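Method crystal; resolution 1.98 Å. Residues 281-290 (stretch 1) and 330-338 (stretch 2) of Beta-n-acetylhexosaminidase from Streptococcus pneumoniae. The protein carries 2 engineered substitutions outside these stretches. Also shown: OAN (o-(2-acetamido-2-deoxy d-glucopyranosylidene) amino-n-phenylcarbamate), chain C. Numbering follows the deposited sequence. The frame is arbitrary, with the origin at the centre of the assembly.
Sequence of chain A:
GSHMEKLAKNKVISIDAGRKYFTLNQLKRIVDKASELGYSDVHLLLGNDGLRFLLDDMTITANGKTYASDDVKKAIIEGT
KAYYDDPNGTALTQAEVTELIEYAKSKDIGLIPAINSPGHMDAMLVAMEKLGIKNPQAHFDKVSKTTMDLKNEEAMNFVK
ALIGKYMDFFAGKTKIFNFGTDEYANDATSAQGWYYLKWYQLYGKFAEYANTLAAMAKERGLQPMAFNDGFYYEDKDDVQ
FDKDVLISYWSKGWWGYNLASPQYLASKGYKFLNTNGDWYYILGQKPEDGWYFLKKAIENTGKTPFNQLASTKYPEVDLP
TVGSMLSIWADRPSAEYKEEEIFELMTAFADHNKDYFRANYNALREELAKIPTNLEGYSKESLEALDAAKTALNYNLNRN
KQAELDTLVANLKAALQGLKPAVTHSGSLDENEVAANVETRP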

ATOM      1  N   TYR A 281      -0.487   0.617 -13.124  1.00 12.33           N
ATOM      2  CA  TYR A 281      -1.352   1.405 -14.019  1.00 12.72           C
ATOM      3  C   TYR A 281      -1.563   2.814 -13.475  1.00 12.90           C
ATOM      4  O   TYR A 281      -1.978   2.975 -12.328  1.00 12.83           O
ATOM      5  N   ILE A 282      -1.274   3.815 -14.309  1.00 13.10           N
ATOM      6  CA  ILE A 282      -1.510   5.222 -13.977  1.00 13.38           C
ATOM      7  C   ILE A 282      -2.836   5.611 -14.611  1.00 13.98           C
ATOM      8  O   ILE A 282      -3.018   5.438 -15.822  1.00 13.82           O
ATOM      9  N   LEU A 283      -3.763   6.121 -13.799  1.00 14.16           N
ATOM     10  CA  LEU A 283      -5.079   6.538 -14.293  1.00 14.76           C
ATOM     11  C   LEU A 283      -4.939   7.442 -15.516  1.00 15.36           C
ATOM     12  O   LEU A 283      -4.211   8.441 -15.480  1.00 15.38           O
ATOM     13  N   GLY A 284      -5.621   7.067 -16.597  1.00 16.46           N
ATOM     14  CA  GLY A 284      -5.629   7.845 -17.838  1.00 17.43           C
ATOM     15  C   GLY A 284      -4.428   7.661 -18.751  1.00 18.43           C
ATOM     16  O   GLY A 284      -4.367   8.267 -19.824  1.00 18.39           O
ATOM     17  N   GLN A 285      -3.471   6.833 -18.331  1.00 18.66           N
ATOM     18  CA  GLN A 285      -2.208   6.670 -19.052  1.00 20.02           C
ATOM     19  C   GLN A 285      -2.380   5.808 -20.299  1.00 20.91           C
ATOM     20  O   GLN A 285      -2.949   4.714 -20.247  1.00 20.70           O
ATOM     21  N   LYS A 286      -1.889   6.336 -21.415  1.00 22.69           N
ATOM     22  CA  LYS A 286      -1.952   5.687 -22.716  1.00 24.60           C
ATOM     23  C   LYS A 286      -0.522   5.505 -23.228  1.00 25.67           C
ATOM     24  O   LYS A 286       0.398   6.116 -22.687  1.00 26.56           O
ATOM     25  N   PRO A 287      -0.322   4.664 -24.266  1.00 27.60           N
ATOM     26  CA  PRO A 287       1.031   4.403 -24.791  1.00 28.43           C
ATOM     27  C   PRO A 287       1.898   5.659 -24.974  1.00 29.63           C
ATOM     28  O   PRO A 287       3.074   5.651 -24.597  1.00 30.28           O
ATOM     29  N   GLU A 288       1.308   6.721 -25.523  1.00 30.44           N
ATOM     30  CA  GLU A 288       2.013   7.975 -25.829  1.00 31.22           C
ATOM     31  C   GLU A 288       2.484   8.731 -24.583  1.00 31.67           C
ATOM     32  O   GLU A 288       3.347   9.605 -24.672  1.00 32.49           O
ATOM     33  N   ASP A 289       1.913   8.406 -23.427  1.00 31.30           N
ATOM     34  CA  ASP A 289       2.276   9.081 -22.183  1.00 30.61           C
ATOM     35  C   ASP A 289       3.548   8.515 -21.545  1.00 30.57           C
ATOM     36  O   ASP A 289       4.217   9.208 -20.771  1.00 31.22           O
ATOM     37  N   GLY A 290       3.885   7.268 -21.879  1.00 28.98           N
ATOM     38  CA  GLY A 290       5.065   6.602 -21.319  1.00 27.41           C
ATOM     39  C   GLY A 290       4.769   5.218 -20.759  1.00 26.08           C
ATOM     40  O   GLY A 290       3.999   4.460 -21.347  1.00 25.77           O
ATOM     41  N   ALA A 330      -1.764   7.474  -9.216  1.00 12.45           N
ATOM     42  CA  ALA A 330      -2.459   8.688  -9.608  1.00 12.96           C
ATOM     43  C   ALA A 330      -1.552   9.854 -10.012  1.00 13.56           C
ATOM     44  O   ALA A 330      -1.891  11.013  -9.747  1.00 13.73           O
ATOM     45  N   ASP A 331      -0.429   9.557 -10.672  1.00 13.89           N
ATOM     46  CA  ASP A 331       0.574  10.574 -11.070  1.00 14.86           C
ATOM     47  C   ASP A 331      -0.008  11.881 -11.619  1.00 15.50           C
ATOM     48  O   ASP A 331       0.475  12.967 -11.309  1.00 15.41           O
ATOM     49  N   ARG A 332      -1.033  11.769 -12.449  1.00 16.31           N
ATOM     50  CA  ARG A 332      -1.811  12.929 -12.855  1.00 17.53           C
ATOM     51  C   ARG A 332      -3.188  12.790 -12.206  1.00 17.12           C
ATOM     52  O   ARG A 332      -4.069  12.114 -12.740  1.00 16.60           O
ATOM     53  N   PRO A 333      -3.372  13.400 -11.019  1.00 17.14           N
ATOM     54  CA  PRO A 333      -4.584  13.085 -10.252  1.00 17.26           C
ATOM     55  C   PRO A 333      -5.854  13.757 -10.779  1.00 17.75           C
ATOM     56  O   PRO A 333      -6.953  13.432 -10.315  1.00 17.27           O
ATOM     57  N   SER A 334      -5.717  14.672 -11.737  1.00 17.96           N
ATOM     58  CA  SER A 334      -6.901  15.249 -12.383  1.00 18.90           C
ATOM     59  C   SER A 334      -7.549  14.263 -13.355  1.00 19.18           C
ATOM     60  O   SER A 334      -8.696  14.459 -13.765  1.00 19.21           O
ATOM     61  N   ALA A 335      -6.819  13.203 -13.706  1.00 19.47           N
ATOM     62  CA  ALA A 335      -7.344  12.160 -14.585  1.00 20.44           C
ATOM     63  C   ALA A 335      -8.540  11.487 -13.931  1.00 20.76           C
ATOM     64  O   ALA A 335      -8.570  11.301 -12.714  1.00 20.37           O
ATOM     65  N   GLU A 336      -9.528  11.142 -14.749  1.00 21.53           N
ATOM     66  CA  GLU A 336     -10.765  10.557 -14.257  1.00 21.65           C
ATOM     67  C   GLU A 336     -10.531   9.121 -13.799  1.00 20.84           C
ATOM     68  O   GLU A 336     -10.033   8.296 -14.565  1.00 20.50           O
ATOM     69  N   TYR A 337     -10.872   8.831 -12.544  1.00 19.69           N
ATOM     70  CA  TYR A 337     -10.837   7.457 -12.063  1.00 19.56           C
ATOM     71  C   TYR A 337     -11.998   6.694 -12.688  1.00 19.85           C
ATOM     72  O   TYR A 337     -13.165   7.017 -12.454  1.00 19.87           O
ATOM     73  N   LYS A 338     -11.660   5.702 -13.505  1.00 20.59           N
ATOM     74  CA  LYS A 338     -12.650   4.833 -14.121  1.00 21.23           C
ATOM     75  C   LYS A 338     -12.586   3.457 -13.477  1.00 21.51           C
ATOM     76  O   LYS A 338     -11.748   2.622 -13.819  1.00 21.67           O
TER

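A type II turn runs from Ile282 to Gln285, and the CA-to-CB bonds of Ile282 and Leu283 both point toward the second stretch. Leu283, in the common m,t rotamer, is the most covered residue: its CB lies 4.2 Å from Ala335 CB and its CD1 reaches 3.8 Å to Tyr337 CB, while CD2 meets the edge of the t-rotamer tyrosine ring. Gly284 takes the positive phi of the turn, and an ideal CB there would sit only 3.2 Å from Ala335 CB, so small residues face each other where the backbones close in.

Arg332 starts sideways, but the end of its m,t,m chain comes nearer the first stretch, where the guanidinium edge meets Gln285 OE1 and Arg332 NH2 donates a 2.7 Å hydrogen bond to it. Gln285 has chi1 t and chi2 near 91°, between wells; its OE1 faces Arg332, while NE2 is hydrogen-bonded elsewhere in the structure. Asp289 OD2 accepts from Lys286 N at 2.8 Å and stays 4.1 Å from Arg332 NH2, an attraction of charges without a hydrogen bond. Water 1 links the two backbones: it donates to Leu283 O (3.1 Å) and Arg332 O (2.8 Å) and accepts from Arg332 N (2.8 Å).

Ile282, m,t, places CG1 3.9 Å from Asp331 OD1. Asp331, chi1 m, spends both oxygens on the ligand: OAN OAK donates to OD1 at 2.6 Å and OAM to OD2 at 2.7 Å.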

ATOM      1  CB  TYR A 281      -2.715   0.743 -14.250  1.00 12.61           C
ATOM      2  CG  TYR A 281      -3.680   1.631 -15.029  1.00 12.80           C
ATOM      3  CD1 TYR A 281      -3.341   2.122 -16.298  1.00 12.92           C
ATOM      4  CD2 TYR A 281      -4.920   2.000 -14.492  1.00 12.84           C
ATOM      5  CE1 TYR A 281      -4.206   2.944 -17.006  1.00 13.15           C
ATOM      6  CE2 TYR A 281      -5.798   2.821 -15.198  1.00 13.03           C
ATOM      7  CZ  TYR A 281      -5.435   3.288 -16.458  1.00 12.99           C
ATOM      8  OH  TYR A 281      -6.293   4.104 -17.172  1.00 13.53           O
ATOM      9  CB  ILE A 282      -0.372   6.139 -14.507  1.00 13.47           C
ATOM     10  CG1 ILE A 282       0.965   5.810 -13.819  1.00 13.17           C
ATOM     11  CG2 ILE A 282      -0.717   7.613 -14.317  1.00 12.89           C
ATOM     12  CD1 ILE A 282       2.189   6.310 -14.571  1.00 13.30           C
ATOM     13  CB  LEU A 283      -5.879   7.267 -13.204  1.00 14.32           C
ATOM     14  CG  LEU A 283      -6.147   6.612 -11.842  1.00 14.36           C
ATOM     15  CD1 LEU A 283      -7.080   7.500 -11.019  1.00 14.00           C
ATOM     16  CD2 LEU A 283      -6.724   5.209 -11.973  1.00 14.03           C
ATOM     17  CB  GLN A 285      -1.120   6.078 -18.135  1.00 19.74           C
ATOM     18  CG  GLN A 285       0.304   6.178 -18.670  1.00 19.56           C
ATOM     19  CD  GLN A 285       1.014   7.448 -18.240  1.00 20.16           C
ATOM     20  OE1 GLN A 285       0.382   8.469 -17.968  1.00 21.21           O
ATOM     21  NE2 GLN A 285       2.338   7.391 -18.178  1.00 19.62           N
ATOM     22  CB  LYS A 286      -2.769   6.546 -23.683  1.00 25.31           C
ATOM     23  CG  LYS A 286      -4.269   6.558 -23.413  1.00 25.77           C
ATOM     24  CD  LYS A 286      -4.916   7.793 -24.027  1.00 26.71           C
ATOM     25  CE  LYS A 286      -4.811   8.992 -23.091  1.00 27.38           C
ATOM     26  NZ  LYS A 286      -4.524  10.265 -23.809  1.00 27.21           N
ATOM     27  CB  PRO A 287       0.753   3.748 -26.144  1.00 28.29           C
ATOM     28  CG  PRO A 287      -0.548   3.049 -25.953  1.00 28.00           C
ATOM     29  CD  PRO A 287      -1.349   3.886 -24.992  1.00 27.06           C
ATOM     30  CB  GLU A 288       1.137   8.917 -26.677  1.00 32.09           C
ATOM     31  CG  GLU A 288       0.252   8.248 -27.725  1.00 33.07           C
ATOM     32  CD  GLU A 288      -1.123   7.871 -27.192  1.00 33.78           C
ATOM     33  OE1 GLU A 288      -1.873   8.773 -26.747  1.00 34.29           O
ATOM     34  OE2 GLU A 288      -1.462   6.668 -27.223  1.00 33.50           O
ATOM     35  CB  ASP A 289       1.110   9.043 -21.187  1.00 30.76           C
ATOM     36  CG  ASP A 289      -0.152   9.706 -21.725  1.00 31.64           C
ATOM     37  OD1 ASP A 289      -0.077  10.853 -22.224  1.00 32.02           O
ATOM     38  OD2 ASP A 289      -1.229   9.085 -21.626  1.00 31.28           O
ATOM     39  CB  ALA A 330      -3.417   9.108  -8.504  1.00 13.16           C
ATOM     40  CB  ASP A 331       1.572   9.987 -12.077  1.00 15.12           C
ATOM     41  CG  ASP A 331       2.380   8.828 -11.501  1.00 15.13           C
ATOM     42  OD1 ASP A 331       1.812   8.001 -10.748  1.00 14.78           O
ATOM     43  OD2 ASP A 331       3.586   8.736 -11.807  1.00 15.08           O
ATOM     44  CB  ARG A 332      -1.874  13.020 -14.386  1.00 19.06           C
ATOM     45  CG  ARG A 332      -0.510  13.275 -15.028  1.00 21.02           C
ATOM     46  CD  ARG A 332      -0.492  12.991 -16.527  1.00 23.31           C
ATOM     47  NE  ARG A 332      -0.758  11.580 -16.807  1.00 25.81           N
ATOM     48  CZ  ARG A 332      -1.837  11.118 -17.440  1.00 27.52           C
ATOM     49  NH1 ARG A 332      -2.770  11.952 -17.899  1.00 28.35           N
ATOM     50  NH2 ARG A 332      -1.981   9.813 -17.619  1.00 28.11           N
ATOM     51  CB  PRO A 333      -4.255  13.563  -8.832  1.00 17.08           C
ATOM     52  CG  PRO A 333      -2.979  14.359  -8.929  1.00 17.45           C
ATOM     53  CD  PRO A 333      -2.548  14.431 -10.363  1.00 17.41           C
ATOM     54  CB  SER A 334      -6.575  16.572 -13.082  1.00 19.03           C
ATOM     55  OG  SER A 334      -5.677  16.364 -14.148  1.00 19.83           O
ATOM     56  CB  ALA A 335      -6.272  11.137 -14.916  1.00 20.31           C
ATOM     57  CB  GLU A 336     -11.839  10.605 -15.346  1.00 22.89           C
ATOM     58  CG  GLU A 336     -13.189  10.057 -14.912  1.00 24.62           C
ATOM     59  CD  GLU A 336     -14.155   9.870 -16.070  1.00 25.84           C
ATOM     60  OE1 GLU A 336     -13.779  10.149 -17.230  1.00 27.29           O
ATOM     61  OE2 GLU A 336     -15.300   9.443 -15.818  1.00 26.60           O
ATOM     62  CB  TYR A 337     -10.887   7.387 -10.526  1.00 18.84           C
ATOM     63  CG  TYR A 337     -11.218   6.007  -9.982  1.00 18.77           C
ATOM     64  CD1 TYR A 337     -10.350   4.930 -10.175  1.00 18.35           C
ATOM     65  CD2 TYR A 337     -12.398   5.778  -9.275  1.00 18.51           C
ATOM     66  CE1 TYR A 337     -10.648   3.668  -9.680  1.00 18.34           C
ATOM     67  CE2 TYR A 337     -12.706   4.518  -8.779  1.00 18.53           C
ATOM     68  CZ  TYR A 337     -11.824   3.468  -8.981  1.00 18.36           C
ATOM     69  OH  TYR A 337     -12.117   2.212  -8.509  1.00 17.72           O
ATOM     70  CB  LYS A 338     -12.447   4.748 -15.634  1.00 21.53           C
ATOM     71  CG  LYS A 338     -12.943   5.970 -16.390  1.00 21.75           C
ATOM     72  CD  LYS A 338     -12.580   5.864 -17.862  1.00 21.92           C
ATOM     73  CE  LYS A 338     -12.494   7.235 -18.505  1.00 21.87           C
ATOM     74  NZ  LYS A 338     -11.583   7.213 -19.684  1.00 22.50           N
TER
HETATM   75  CAH OAN C2038       7.368   2.960  -5.452  1.00 10.13           C
HETATM   76  CAG OAN C2038       6.809   3.585  -6.739  1.00 10.25           C
HETATM   77  OAN OAN C2038       6.254   2.884  -7.573  1.00 10.06           O
HETATM   78  NAI OAN C2038       6.990   4.901  -6.862  1.00 10.69           N
HETATM   79  CAB OAN C2038       6.525   5.714  -8.006  1.00 11.33           C
HETATM   80  CAC OAN C2038       5.056   6.092  -7.804  1.00 11.22           C
HETATM   81  OAJ OAN C2038       4.976   7.237  -6.945  1.00 11.11           O
HETATM   82  CAD OAN C2038       4.377   6.396  -9.132  1.00 11.61           C
HETATM   83  OAK OAN C2038       3.034   6.762  -8.850  1.00 11.78           O
HETATM   84  CAE OAN C2038       4.396   5.137 -10.012  1.00 11.69           C
HETATM   85  CAF OAN C2038       3.785   5.319 -11.405  1.00 12.02           C
HETATM   86  OAM OAN C2038       4.566   6.238 -12.175  1.00 12.22           O
HETATM   87  OAL OAN C2038       5.731   4.589 -10.181  1.00 11.82           O
HETATM   88  CAA OAN C2038       6.743   5.001  -9.358  1.00 11.89           C
HETATM   89  NAY OAN C2038       7.970   4.749  -9.760  1.00 13.01           N
HETATM   90  OAQ OAN C2038       8.089   4.121 -10.964  1.00 14.48           O
HETATM   91  CAP OAN C2038       9.219   4.444 -11.660  1.00 14.97           C
HETATM   92  OAR OAN C2038       9.459   3.879 -12.729  1.00 14.75           O
HETATM   93  NAO OAN C2038      10.011   5.385 -11.123  1.00 16.09           N
HETATM   94  CAS OAN C2038      11.179   5.805 -11.633  1.00 17.22           C
HETATM   95  CAT OAN C2038      12.292   5.817 -10.793  1.00 17.14           C
HETATM   96  CAU OAN C2038      13.532   6.248 -11.266  1.00 17.41           C
HETATM   97  CAV OAN C2038      13.664   6.668 -12.588  1.00 17.79           C
HETATM   98  CAW OAN C2038      12.551   6.662 -13.439  1.00 17.97           C
HETATM   99  CAX OAN C2038      11.308   6.234 -12.964  1.00 17.48           C
HETATM  100  O   HOH W   1      -2.823   9.649 -12.951  1.00 15.07           O